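Local coordinates for Pap fimbrial major pilin protein (Escherichia coli, PDB 2UY6), which polymerizes into the thick, right-handed helical rod of the P pilus, which enables bacteria to colonize the epithelium of specific host organs, at residues B[22-25]-B[30-33]; B[64-69]-B[75-80]; B[82-87]-B[91-96]; B[122-125]-B[130-133]. The protein carries 2 engineered substitutions. All coordinates share one frame; numbering follows the deposited sequence.

Contact 1 (B[22-25]-B[30-33])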
ATOM      1  N   CYS B  22       6.291  -1.014  -0.743  1.00 28.99           N
ATOM      2  CA  CYS B  22       7.244  -2.023  -0.314  1.00 29.81           C
ATOM      3  C   CYS B  22       7.983  -1.704   0.988  1.00 28.69           C
ATOM      4  O   CYS B  22       8.209  -0.545   1.336  1.00 26.77           O
ATOM      5  CB  CYS B  22       8.260  -2.298  -1.425  1.00 31.17           C
ATOM      6  SG  CYS B  22       7.565  -3.189  -2.852  1.00 41.75           S
ATOM      7  N   SER B  23       8.337  -2.763   1.705  1.00 27.17           N
ATOM      8  CA  SER B  23       9.082  -2.669   2.948  1.00 28.25           C
ATOM      9  C   SER B  23      10.392  -3.410   2.660  1.00 28.17           C
ATOM     10  O   SER B  23      10.388  -4.384   1.903  1.00 28.88           O
ATOM     11  CB  SER B  23       8.308  -3.365   4.068  1.00 27.13           C
ATOM     12  OG  SER B  23       8.979  -3.247   5.309  1.00 27.81           O
ATOM     13  N   ILE B  24      11.514  -2.965   3.222  1.00 28.00           N
ATOM     14  CA  ILE B  24      12.770  -3.680   2.959  1.00 27.79           C
ATOM     15  C   ILE B  24      13.438  -4.248   4.211  1.00 28.01           C
ATOM     16  O   ILE B  24      13.156  -3.833   5.338  1.00 28.01           O
ATOM     17  CB  ILE B  24      13.829  -2.797   2.203  1.00 25.64           C
ATOM     18  CG1 ILE B  24      14.704  -2.025   3.191  1.00 26.27           C
ATOM     19  CG2 ILE B  24      13.145  -1.836   1.259  1.00 23.07           C
ATOM     20  CD1 ILE B  24      13.983  -1.023   4.015  1.00 29.29           C
ATOM     21  N   SER B  25      14.312  -5.226   4.000  1.00 28.89           N
ATOM     22  CA  SER B  25      15.060  -5.834   5.092  1.00 28.44           C
ATOM     23  C   SER B  25      16.287  -6.554   4.544  1.00 27.95           C
ATOM     24  O   SER B  25      16.381  -6.818   3.346  1.00 26.56           O
ATOM     25  CB  SER B  25      14.175  -6.804   5.877  1.00 27.47           C
ATOM     26  OG  SER B  25      13.681  -7.818   5.037  1.00 29.46           O
ATOM     27  N   ASP B  30      20.254  -4.585  11.482  1.00 24.80           N
ATOM     28  CA  ASP B  30      20.500  -3.148  11.440  1.00 23.85           C
ATOM     29  C   ASP B  30      20.713  -2.671  10.017  1.00 21.93           C
ATOM     30  O   ASP B  30      21.164  -1.561   9.785  1.00 20.91           O
ATOM     31  CB  ASP B  30      21.708  -2.777  12.313  1.00 26.98           C
ATOM     32  CG  ASP B  30      23.022  -3.361  11.796  1.00 30.90           C
ATOM     33  OD1 ASP B  30      23.011  -4.181  10.845  1.00 31.86           O
ATOM     34  OD2 ASP B  30      24.076  -2.997  12.359  1.00 35.14           O
ATOM     35  N   GLN B  31      20.387  -3.531   9.063  1.00 22.76           N
ATOM     36  CA  GLN B  31      20.504  -3.188   7.649  1.00 22.47           C
ATOM     37  C   GLN B  31      21.869  -2.607   7.270  1.00 21.19           C
ATOM     38  O   GLN B  31      21.999  -1.501   6.751  1.00 17.55           O
ATOM     39  CB  GLN B  31      19.356  -2.238   7.266  1.00 20.64           C
ATOM     40  CG  GLN B  31      17.981  -2.864   7.537  1.00 20.11           C
ATOM     41  CD  GLN B  31      16.802  -1.968   7.156  1.00 21.79           C
ATOM     42  OE1 GLN B  31      16.972  -0.784   6.836  1.00 23.01           O
ATOM     43  NE2 GLN B  31      15.597  -2.532   7.200  1.00 17.42           N
ATOM     44  N   SER B  32      22.896  -3.394   7.533  1.00 23.02           N
ATOM     45  CA  SER B  32      24.244  -2.987   7.211  1.00 25.71           C
ATOM     46  C   SER B  32      25.034  -4.161   6.647  1.00 25.63           C
ATOM     47  O   SER B  32      24.605  -5.312   6.717  1.00 25.55           O
ATOM     48  CB  SER B  32      24.932  -2.489   8.473  1.00 26.76           C
ATOM     49  OG  SER B  32      25.048  -3.554   9.401  1.00 29.46           O
ATOM     50  N   ILE B  33      26.180  -3.849   6.062  1.00 27.10           N
ATOM     51  CA  ILE B  33      27.083  -4.867   5.556  1.00 28.38           C
ATOM     52  C   ILE B  33      28.450  -4.428   6.055  1.00 31.97           C
ATOM     53  O   ILE B  33      28.805  -3.248   5.988  1.00 33.15           O
ATOM     54  CB  ILE B  33      27.078  -4.981   4.019  1.00 25.30           C
ATOM     55  CG1 ILE B  33      27.317  -3.618   3.380  1.00 23.82           C
ATOM     56  CG2 ILE B  33      25.782  -5.620   3.559  1.00 21.46           C
ATOM     57  CD1 ILE B  33      27.474  -3.694   1.874  1.00 24.61           C
TER
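Gln31 makes the whole of this contact, carrying its extended side chain across to Ile24 and Ser25 from the turn that leads out of Asp30. Asp30 itself stays on its own side: its OD1 accepts a bond from Ser32 OG at 2.6 Å, met 38° above the carboxylate plane, while its other oxygen, OD2, is bonded to a polar side chain on the chain of another protein. At Gln31 the backbone takes left-handed angles, and the CB points at the facing segment. The chain beyond CG runs straight out and meets Ile24 at about a right angle. Ile24 places CG1 between its backbone N and carbonyl carbon (chi1 89°), which turns the CD1 methyl toward the amide end of Gln31. That end, whose two terminal atoms may be interchanged, lies over CD1 and beside the Ile24 carbonyl, close to the backbone of Ser25. Only 98 Å² is buried, consistent with one side chain bridging the gap. Ser32 follows with its hydroxyl turned back to Asp30, and Ile33 leans on Leu54. Ser32 and Ile33 also join an antiparallel ladder with a strand of the other protein, so the sheet runs on across the interface, consistent with donor-strand complementation of a pilin by its assembly chaperone. Strand 23-25, anchored next to the Cys22–Cys61 disulfide, lies at the outer edge of the five-stranded sheet within this chain and pairs with strand 52-59 through backbone bonds of Ser23 to Val59 and Ser25 to Glu57.

Contact 2 (B[64-69]-B[75-80])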
ATOM      1  N   THR B  64       5.532  -7.342  -8.360  1.00 53.36           N
ATOM      2  CA  THR B  64       5.264  -7.305  -9.798  1.00 55.42           C
ATOM      3  C   THR B  64       5.380  -5.895 -10.350  1.00 55.87           C
ATOM      4  O   THR B  64       4.549  -5.466 -11.147  1.00 57.60           O
ATOM      5  CB  THR B  64       3.844  -7.819 -10.116  1.00 55.86           C
ATOM      6  OG1 THR B  64       2.882  -7.007  -9.427  1.00 55.58           O
ATOM      7  CG2 THR B  64       3.688  -9.275  -9.684  1.00 56.08           C
ATOM      8  N   ALA B  65       6.404  -5.175  -9.914  1.00 56.49           N
ATOM      9  CA  ALA B  65       6.628  -3.811 -10.362  1.00 56.71           C
ATOM     10  C   ALA B  65       8.129  -3.569 -10.458  1.00 57.77           C
ATOM     11  O   ALA B  65       8.579  -2.585 -11.047  1.00 57.79           O
ATOM     12  CB  ALA B  65       5.991  -2.836  -9.388  1.00 57.21           C
ATOM     13  N   PHE B  66       8.897  -4.480  -9.867  1.00 58.42           N
ATOM     14  CA  PHE B  66      10.354  -4.401  -9.883  1.00 59.09           C
ATOM     15  C   PHE B  66      10.883  -5.571 -10.709  1.00 60.07           C
ATOM     16  O   PHE B  66      12.088  -5.712 -10.908  1.00 60.43           O
ATOM     17  CB  PHE B  66      10.931  -4.507  -8.462  1.00 56.94           C
ATOM     18  CG  PHE B  66      10.419  -3.465  -7.502  1.00 54.47           C
ATOM     19  CD1 PHE B  66       9.193  -3.622  -6.871  1.00 53.26           C
ATOM     20  CD2 PHE B  66      11.181  -2.338  -7.209  1.00 53.39           C
ATOM     21  CE1 PHE B  66       8.736  -2.678  -5.961  1.00 52.31           C
ATOM     22  CE2 PHE B  66      10.734  -1.393  -6.304  1.00 51.17           C
ATOM     23  CZ  PHE B  66       9.509  -1.562  -5.678  1.00 52.07           C
ATOM     24  N   LYS B  67       9.972  -6.409 -11.187  1.00 62.04           N
ATOM     25  CA  LYS B  67      10.346  -7.576 -11.972  1.00 63.83           C
ATOM     26  C   LYS B  67      10.966  -7.241 -13.318  1.00 64.47           C
ATOM     27  O   LYS B  67      10.832  -6.128 -13.822  1.00 63.90           O
ATOM     28  CB  LYS B  67       9.126  -8.481 -12.178  1.00 64.77           C
ATOM     29  CG  LYS B  67       8.618  -9.126 -10.899  1.00 66.51           C
ATOM     30  CD  LYS B  67       7.547 -10.170 -11.170  1.00 68.27           C
ATOM     31  CE  LYS B  67       7.195 -10.930  -9.892  1.00 70.50           C
ATOM     32  NZ  LYS B  67       6.141 -11.966 -10.110  1.00 72.01           N
ATOM     33  N   GLY B  68      11.662  -8.222 -13.884  1.00 66.63           N
ATOM     34  CA  GLY B  68      12.288  -8.054 -15.183  1.00 69.49           C
ATOM     35  C   GLY B  68      11.714  -9.074 -16.157  1.00 71.45           C
ATOM     36  O   GLY B  68      11.293 -10.159 -15.741  1.00 71.67           O
ATOM     37  N   GLY B  69      11.688  -8.731 -17.444  1.00 72.66           N
ATOM     38  CA  GLY B  69      11.159  -9.645 -18.446  1.00 72.66           C
ATOM     39  C   GLY B  69       9.920  -9.123 -19.152  1.00 72.93           C
ATOM     40  O   GLY B  69       8.802  -9.243 -18.646  1.00 72.45           O
ATOM     41  N   GLY B  75       7.882   0.863 -15.183  1.00 60.60           N
ATOM     42  CA  GLY B  75       7.768   0.764 -13.737  1.00 56.45           C
ATOM     43  C   GLY B  75       7.017   1.942 -13.144  1.00 53.14           C
ATOM     44  O   GLY B  75       7.228   3.095 -13.537  1.00 52.39           O
ATOM     45  N   THR B  76       6.128   1.652 -12.198  1.00 49.08           N
ATOM     46  CA  THR B  76       5.338   2.687 -11.547  1.00 44.86           C
ATOM     47  C   THR B  76       5.970   3.101 -10.224  1.00 42.14           C
ATOM     48  O   THR B  76       5.375   3.847  -9.446  1.00 42.41           O
ATOM     49  CB  THR B  76       3.912   2.205 -11.284  1.00 44.33           C
ATOM     50  OG1 THR B  76       3.954   0.869 -10.767  1.00 46.40           O
ATOM     51  CG2 THR B  76       3.102   2.229 -12.563  1.00 42.89           C
ATOM     52  N   VAL B  77       7.175   2.601  -9.972  1.00 37.60           N
ATOM     53  CA  VAL B  77       7.899   2.943  -8.757  1.00 35.04           C
ATOM     54  C   VAL B  77       9.331   3.326  -9.124  1.00 34.29           C
ATOM     55  O   VAL B  77      10.109   2.475  -9.556  1.00 34.38           O
ATOM     56  CB  VAL B  77       7.942   1.754  -7.765  1.00 33.08           C
ATOM     57  CG1 VAL B  77       8.495   2.205  -6.422  1.00 29.05           C
ATOM     58  CG2 VAL B  77       6.557   1.179  -7.598  1.00 34.20           C
ATOM     59  N   LYS B  78       9.670   4.604  -8.976  1.00 32.24           N
ATOM     60  CA  LYS B  78      11.021   5.064  -9.271  1.00 30.35           C
ATOM     61  C   LYS B  78      11.915   4.658  -8.108  1.00 29.25           C
ATOM     62  O   LYS B  78      11.519   4.724  -6.947  1.00 27.96           O
ATOM     63  CB  LYS B  78      11.048   6.572  -9.455  1.00 31.18           C
ATOM     64  N   LEU B  79      13.128   4.235  -8.429  1.00 28.97           N
ATOM     65  CA  LEU B  79      14.066   3.781  -7.417  1.00 29.34           C
ATOM     66  C   LEU B  79      15.361   4.582  -7.496  1.00 29.50           C
ATOM     67  O   LEU B  79      15.874   4.831  -8.586  1.00 31.58           O
ATOM     68  CB  LEU B  79      14.320   2.293  -7.638  1.00 29.61           C
ATOM     69  CG  LEU B  79      15.252   1.534  -6.706  1.00 32.06           C
ATOM     70  CD1 LEU B  79      15.067   0.043  -6.936  1.00 32.57           C
ATOM     71  CD2 LEU B  79      16.688   1.946  -6.966  1.00 33.16           C
ATOM     72  N   ALA B  80      15.890   4.999  -6.349  1.00 28.28           N
ATOM     73  CA  ALA B  80      17.125   5.777  -6.346  1.00 27.83           C
ATOM     74  C   ALA B  80      17.877   5.771  -5.016  1.00 28.16           C
ATOM     75  O   ALA B  80      17.283   5.631  -3.939  1.00 28.35           O
ATOM     76  CB  ALA B  80      16.831   7.220  -6.765  1.00 25.34           C
TER
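Val77 meets the loop with both of its methyl groups, one for each of two neighbouring residues. Its CG1 lies 4.0 Å from Phe66 CZ, at the far end of the ring and on an oblique line to it. Its CG2 is 4.4 Å from Ala65 CB. The division follows from the valine torsion: CG1 stands opposite the backbone N (chi1 -171°) and CG2 beside it, so the two branches fork toward different partners. Two further contacts lie at the same distance as the Ala65 one. Thr76 OG1 comes to 4.4 Å from Ala65 CB, but its polar partner is a basic side chain on the chain of another protein. Ala65 O lies 4.4 Å from Gly75 CA, where the two backbones draw together.

Farther out, the Phe66 ring is packed by Leu160 of strand 153-162, by Leu124 and by Cys22. Loop 64-69 thus packs against the first residues of strand 77-86 in the immunoglobulin-like pilin fold, and that strand is held to strand 153-162 by backbone bonds, Lys78 to Thr161 and Ala80 to Asn159. With apolar side-chain packing and no hydrogen bond joining the two segments, their mutual placement probably rests on that packing and on the neighbours that fix each.

Contact 3 (B[82-87]-B[91-96]); sequences TGPIVN and DELDTN
Val86 and Glu92 are joined by the straighter of two backbone hydrogen bonds: Val86 N donates to Glu92 O over 3.1 Å, with an N-H...O angle of 161°. The second, from Asp94 N to Pro84 O, is 3.0 Å long but more bent, at 138°. These bonds flank Ile85 and Leu93, an antiparallel non-hydrogen-bonded pair whose CA atoms are 4.8 Å apart and whose side chains diverge. Glu92 O also receives a CA-H...O contact from Ile85 CA at 3.4 Å, so one carbonyl oxygen meets two successive residues. Glu92 OE2 finds its polar partners elsewhere, in a salt bridge to Lys138 and a hydrogen bond to Ser141, while OE1 also lies against Val86.

Topologically this short, weakly bonded ladder links two sheets of the immunoglobulin-like pilin fold. Strand 77-86 pairs with strand 153-162, while strand 93-94 is the outermost strand, within this chain, of the five-stranded sheet and bonds to Ile103 of strand 101-106. The chain turns a corner at Asp91 and Glu92, which marks the passage between them.

Packing fills in around the backbone bonds. Val86 CG2, beside its own backbone N, presses on Glu92 CB at 3.4 Å, crossing the root of the glutamate chain at a slant. The two torsions of Leu93 (chi1 179°, chi2 67°) return CD1 toward the facing strand, 3.4 Å from Pro84 O and 3.9 Å from Gly83 CA. Asp94 CB lies 4.0 Å from Ile85 C. Though their side chains splay apart, Ile85 and Leu93 both touch Phe114, and Leu93 also packs on an apolar side chain of another protein's chain.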
ATOM      1  N   THR B  82      20.590   7.754  -2.393  1.00 30.86           N
ATOM      2  CA  THR B  82      21.024   9.092  -2.049  1.00 32.75           C
ATOM      3  C   THR B  82      21.949   9.091  -0.849  1.00 33.25           C
ATOM      4  O   THR B  82      21.725   8.378   0.127  1.00 33.36           O
ATOM      5  CB  THR B  82      19.811  10.013  -1.786  1.00 33.40           C
ATOM      6  OG1 THR B  82      19.400  10.602  -3.027  1.00 34.20           O
ATOM      7  CG2 THR B  82      20.157  11.113  -0.790  1.00 33.52           C
ATOM      8  N   GLY B  83      23.000   9.896  -0.952  1.00 33.69           N
ATOM      9  CA  GLY B  83      23.976  10.022   0.111  1.00 34.06           C
ATOM     10  C   GLY B  83      25.047  11.000  -0.330  1.00 34.34           C
ATOM     11  O   GLY B  83      25.137  11.315  -1.518  1.00 34.42           O
ATOM     12  N   PRO B  84      25.869  11.514   0.596  1.00 34.90           N
ATOM     13  CA  PRO B  84      26.935  12.461   0.247  1.00 34.96           C
ATOM     14  C   PRO B  84      27.906  11.812  -0.730  1.00 35.68           C
ATOM     15  O   PRO B  84      28.283  10.649  -0.555  1.00 35.62           O
ATOM     16  CB  PRO B  84      27.582  12.744   1.590  1.00 34.58           C
ATOM     17  CG  PRO B  84      27.396  11.442   2.320  1.00 34.54           C
ATOM     18  CD  PRO B  84      25.959  11.125   2.012  1.00 33.90           C
ATOM     19  N   ILE B  85      28.307  12.556  -1.757  1.00 36.97           N
ATOM     20  CA  ILE B  85      29.221  12.026  -2.768  1.00 40.03           C
ATOM     21  C   ILE B  85      30.601  12.682  -2.808  1.00 42.26           C
ATOM     22  O   ILE B  85      30.786  13.815  -2.359  1.00 42.46           O
ATOM     23  CB  ILE B  85      28.635  12.161  -4.184  1.00 39.25           C
ATOM     24  CG1 ILE B  85      28.373  13.633  -4.491  1.00 40.23           C
ATOM     25  CG2 ILE B  85      27.362  11.349  -4.308  1.00 39.75           C
ATOM     26  CD1 ILE B  85      27.883  13.894  -5.911  1.00 42.01           C
ATOM     27  N   VAL B  86      31.568  11.953  -3.358  1.00 44.26           N
ATOM     28  CA  VAL B  86      32.924  12.463  -3.509  1.00 45.82           C
ATOM     29  C   VAL B  86      32.808  13.502  -4.617  1.00 47.65           C
ATOM     30  O   VAL B  86      32.560  13.152  -5.772  1.00 47.98           O
ATOM     31  CB  VAL B  86      33.897  11.359  -3.966  1.00 44.53           C
ATOM     32  CG1 VAL B  86      35.302  11.907  -4.041  1.00 45.62           C
ATOM     33  CG2 VAL B  86      33.843  10.192  -3.015  1.00 44.85           C
ATOM     34  N   ASN B  87      32.968  14.772  -4.259  1.00 49.77           N
ATOM     35  CA  ASN B  87      32.857  15.866  -5.218  1.00 49.97           C
ATOM     36  C   ASN B  87      33.360  15.461  -6.596  1.00 49.47           C
ATOM     37  O   ASN B  87      34.511  15.060  -6.756  1.00 48.19           O
ATOM     38  CB  ASN B  87      33.635  17.086  -4.722  1.00 52.41           C
ATOM     39  CG  ASN B  87      33.341  18.336  -5.537  1.00 54.72           C
ATOM     40  OD1 ASN B  87      32.287  18.958  -5.387  1.00 54.96           O
ATOM     41  ND2 ASN B  87      34.270  18.704  -6.415  1.00 56.04           N
ATOM     42  N   ASP B  91      29.115   8.505  -8.349  1.00 42.83           N
ATOM     43  CA  ASP B  91      29.065   7.062  -8.171  1.00 41.15           C
ATOM     44  C   ASP B  91      29.958   6.629  -7.020  1.00 39.81           C
ATOM     45  O   ASP B  91      30.156   5.438  -6.790  1.00 38.61           O
ATOM     46  CB  ASP B  91      29.474   6.350  -9.463  1.00 42.82           C
ATOM     47  CG  ASP B  91      30.953   6.489  -9.773  1.00 43.65           C
ATOM     48  OD1 ASP B  91      31.531   7.567  -9.513  1.00 42.43           O
ATOM     49  OD2 ASP B  91      31.529   5.514 -10.298  1.00 45.07           O
ATOM     50  N   GLU B  92      30.504   7.603  -6.299  1.00 39.14           N
ATOM     51  CA  GLU B  92      31.353   7.298  -5.155  1.00 39.15           C
ATOM     52  C   GLU B  92      30.707   7.846  -3.895  1.00 37.60           C
ATOM     53  O   GLU B  92      30.645   9.053  -3.697  1.00 37.59           O
ATOM     54  CB  GLU B  92      32.749   7.905  -5.313  1.00 40.29           C
ATOM     55  CG  GLU B  92      33.529   7.425  -6.534  1.00 42.78           C
ATOM     56  CD  GLU B  92      35.028   7.704  -6.427  1.00 43.06           C
ATOM     57  OE1 GLU B  92      35.413   8.755  -5.868  1.00 43.17           O
ATOM     58  OE2 GLU B  92      35.825   6.872  -6.911  1.00 43.68           O
ATOM     59  N   LEU B  93      30.221   6.946  -3.053  1.00 36.46           N
ATOM     60  CA  LEU B  93      29.580   7.331  -1.807  1.00 37.57           C
ATOM     61  C   LEU B  93      30.630   7.682  -0.748  1.00 37.93           C
ATOM     62  O   LEU B  93      31.307   6.794  -0.221  1.00 37.41           O
ATOM     63  CB  LEU B  93      28.697   6.184  -1.304  1.00 37.74           C
ATOM     64  CG  LEU B  93      27.979   6.447   0.018  1.00 38.15           C
ATOM     65  CD1 LEU B  93      26.956   7.551  -0.183  1.00 38.89           C
ATOM     66  CD2 LEU B  93      27.322   5.178   0.508  1.00 36.45           C
ATOM     67  N   ASP B  94      30.761   8.972  -0.438  1.00 37.31           N
ATOM     68  CA  ASP B  94      31.731   9.423   0.552  1.00 36.59           C
ATOM     69  C   ASP B  94      31.448   8.758   1.902  1.00 36.07           C
ATOM     70  O   ASP B  94      30.295   8.453   2.219  1.00 37.68           O
ATOM     71  CB  ASP B  94      31.677  10.946   0.689  1.00 38.44           C
ATOM     72  CG  ASP B  94      33.023  11.547   1.101  1.00 39.56           C
ATOM     73  OD1 ASP B  94      33.649  11.021   2.046  1.00 37.60           O
ATOM     74  OD2 ASP B  94      33.448  12.548   0.482  1.00 38.57           O
ATOM     75  N   THR B  95      32.495   8.540   2.695  1.00 34.46           N
ATOM     76  CA  THR B  95      32.354   7.886   3.994  1.00 34.45           C
ATOM     77  C   THR B  95      32.708   8.738   5.203  1.00 36.78           C
ATOM     78  O   THR B  95      33.236   9.839   5.076  1.00 36.08           O
ATOM     79  CB  THR B  95      33.230   6.638   4.070  1.00 33.46           C
ATOM     80  OG1 THR B  95      34.575   6.992   3.726  1.00 30.52           O
ATOM     81  CG2 THR B  95      32.717   5.561   3.128  1.00 31.68           C
ATOM     82  N   ASN B  96      32.418   8.199   6.383  1.00 39.19           N
ATOM     83  CA  ASN B  96      32.711   8.872   7.643  1.00 42.87           C
ATOM     84  C   ASN B  96      33.931   8.251   8.304  1.00 44.22           C
ATOM     85  O   ASN B  96      34.131   7.033   8.241  1.00 44.61           O
ATOM     86  CB  ASN B  96      31.534   8.757   8.615  1.00 44.87           C
ATOM     87  CG  ASN B  96      30.279   9.424   8.094  1.00 48.18           C
ATOM     88  OD1 ASN B  96      30.291  10.609   7.733  1.00 48.20           O
ATOM     89  ND2 ASN B  96      29.181   8.670   8.056  1.00 47.85           N
TER

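Contact 4 (B[122-125]-B[130-133]); sequences NTLK and VLHY
Apolar packing centres on Leu124 and Leu131, whose methyls meet with CD1 of the first 3.8 Å from CD2 of the second. The same two methyls make close methyl-to-oxygen contacts: Leu124 CD1 is 3.3 Å from Val130 O, and Leu131 CD2 is approached at 3.2 Å by Thr123 OG1. Thr123 puts that hydroxyl between its backbone N and carbonyl carbon (chi1 50°), across the leucine at about a right angle; the hydroxyl has a weak hydrogen bond to Asp120 O.

Polar links between the segments run through water. One water donates to Thr123 O at 2.5 Å and accepts from His132 N at 2.6 Å. Another accepts from Lys125 N at 2.6 Å and donates to Val130 O at 2.9 Å. In the five-stranded sheet of the immunoglobulin-like pilin fold, Leu131 and Tyr133 bond through their backbones to Ile56 and Leu54 of strand 52-59, so Val130 O and His132 N face the other edge of strand 130-139. There the irregular loop 122-125 runs alongside, and the two waters bridge its backbone to the strand edge.

Aromatic groups border the contact. Tyr133 OH comes within 4.0 Å of Thr123 OG1, and its ring meets Phe81 edge-to-face. The His132 imidazole is bonded at both nitrogens, ND1 to Asp55 and NE2 to Glu128.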
ATOM      1  N   ASN B 122      13.950  -2.341 -11.718  1.00 77.11           N
ATOM      2  CA  ASN B 122      13.448  -3.516 -12.422  1.00 77.09           C
ATOM      3  C   ASN B 122      14.552  -4.569 -12.414  1.00 77.07           C
ATOM      4  O   ASN B 122      14.574  -5.481 -13.241  1.00 77.23           O
ATOM      5  CB  ASN B 122      13.073  -3.154 -13.857  1.00 76.66           C
ATOM      6  N   THR B 123      15.469  -4.423 -11.463  1.00 76.72           N
ATOM      7  CA  THR B 123      16.596  -5.330 -11.306  1.00 75.88           C
ATOM      8  C   THR B 123      16.220  -6.579 -10.507  1.00 74.70           C
ATOM      9  O   THR B 123      17.028  -7.081  -9.728  1.00 75.34           O
ATOM     10  CB  THR B 123      17.767  -4.616 -10.585  1.00 76.76           C
ATOM     11  OG1 THR B 123      17.281  -3.969  -9.400  1.00 77.42           O
ATOM     12  CG2 THR B 123      18.397  -3.573 -11.490  1.00 77.31           C
ATOM     13  N   LEU B 124      15.005  -7.089 -10.698  1.00 72.72           N
ATOM     14  CA  LEU B 124      14.567  -8.268  -9.953  1.00 70.89           C
ATOM     15  C   LEU B 124      14.596  -9.528 -10.810  1.00 70.66           C
ATOM     16  O   LEU B 124      13.840  -9.652 -11.774  1.00 69.95           O
ATOM     17  CB  LEU B 124      13.156  -8.045  -9.404  1.00 69.69           C
ATOM     18  CG  LEU B 124      12.782  -8.809  -8.131  1.00 68.98           C
ATOM     19  CD1 LEU B 124      13.664  -8.348  -6.983  1.00 67.40           C
ATOM     20  CD2 LEU B 124      11.322  -8.567  -7.793  1.00 68.36           C
ATOM     21  N   LYS B 125      15.473 -10.460 -10.443  1.00 71.22           N
ATOM     22  CA  LYS B 125      15.639 -11.723 -11.169  1.00 71.40           C
ATOM     23  C   LYS B 125      14.490 -12.703 -10.937  1.00 70.86           C
ATOM     24  O   LYS B 125      14.340 -13.250  -9.844  1.00 71.30           O
ATOM     25  CB  LYS B 125      16.972 -12.380 -10.781  1.00 70.81           C
ATOM     26  N   VAL B 130      14.361 -10.200  -3.987  1.00 37.10           N
ATOM     27  CA  VAL B 130      15.562  -9.549  -3.486  1.00 32.67           C
ATOM     28  C   VAL B 130      16.289  -8.849  -4.618  1.00 31.78           C
ATOM     29  O   VAL B 130      16.538  -9.446  -5.671  1.00 30.80           O
ATOM     30  CB  VAL B 130      16.542 -10.574  -2.859  1.00 33.03           C
ATOM     31  CG1 VAL B 130      17.813  -9.869  -2.383  1.00 32.02           C
ATOM     32  CG2 VAL B 130      15.877 -11.304  -1.709  1.00 30.53           C
ATOM     33  N   LEU B 131      16.607  -7.577  -4.412  1.00 30.68           N
ATOM     34  CA  LEU B 131      17.356  -6.818  -5.405  1.00 31.09           C
ATOM     35  C   LEU B 131      18.810  -7.077  -5.013  1.00 31.68           C
ATOM     36  O   LEU B 131      19.164  -6.975  -3.833  1.00 31.74           O
ATOM     37  CB  LEU B 131      17.023  -5.329  -5.308  1.00 30.33           C
ATOM     38  CG  LEU B 131      15.569  -4.954  -5.615  1.00 30.32           C
ATOM     39  CD1 LEU B 131      15.245  -3.582  -5.033  1.00 30.25           C
ATOM     40  CD2 LEU B 131      15.340  -4.974  -7.110  1.00 29.45           C
ATOM     41  N   HIS B 132      19.643  -7.431  -5.988  1.00 31.83           N
ATOM     42  CA  HIS B 132      21.047  -7.741  -5.717  1.00 32.58           C
ATOM     43  C   HIS B 132      22.009  -6.658  -6.190  1.00 31.42           C
ATOM     44  O   HIS B 132      21.929  -6.201  -7.329  1.00 32.21           O
ATOM     45  CB  HIS B 132      21.440  -9.063  -6.391  1.00 35.13           C
ATOM     46  CG  HIS B 132      20.534 -10.215  -6.066  1.00 37.91           C
ATOM     47  ND1 HIS B 132      20.561 -10.872  -4.853  1.00 40.00           N
ATOM     48  CD2 HIS B 132      19.598 -10.850  -6.813  1.00 37.75           C
ATOM     49  CE1 HIS B 132      19.687 -11.863  -4.868  1.00 38.65           C
ATOM     50  NE2 HIS B 132      19.088 -11.871  -6.046  1.00 39.22           N
ATOM     51  N   TYR B 133      22.911  -6.255  -5.301  1.00 29.30           N
ATOM     52  CA  TYR B 133      23.936  -5.257  -5.603  1.00 27.55           C
ATOM     53  C   TYR B 133      25.241  -5.730  -4.961  1.00 27.19           C
ATOM     54  O   TYR B 133      25.249  -6.667  -4.161  1.00 28.35           O
ATOM     55  CB  TYR B 133      23.606  -3.886  -4.994  1.00 26.26           C
ATOM     56  CG  TYR B 133      22.339  -3.214  -5.473  1.00 25.53           C
ATOM     57  CD1 TYR B 133      21.107  -3.468  -4.861  1.00 23.94           C
ATOM     58  CD2 TYR B 133      22.373  -2.308  -6.529  1.00 22.56           C
ATOM     59  CE1 TYR B 133      19.941  -2.832  -5.296  1.00 21.84           C
ATOM     60  CE2 TYR B 133      21.218  -1.672  -6.968  1.00 23.29           C
ATOM     61  CZ  TYR B 133      20.008  -1.939  -6.350  1.00 22.53           C
ATOM     62  OH  TYR B 133      18.877  -1.315  -6.809  1.00 24.18           O
TER
HETATM   63  O   HOH W   1      18.987  -8.049  -8.415  1.00 31.59           O
HETATM   64  O   HOH W   2      16.700 -10.824  -8.163  1.00 38.32           O

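How the contacts relate
From the N terminus, contact 1 closes the short loop between strands 23-25 and 32-34, and contact 2 then ties the loop after strand 52-59 to the start of strand 77-86. Contact 3 follows at the far end of that same strand, where the chain passes to strand 93-94. Contact 4 last folds residues 122-125 onto strand 130-139. The four loops come in series, with none nested or crossed. Contacts 1, 3 and 4 share the five-stranded sheet, while contacts 2 and 3 use strand 77-86 of the other. Contact 2 touches contacts 1 and 4, the latter also through Leu79 on Tyr133; contact 3 lies on the opposite side of the chain's centre from the other three.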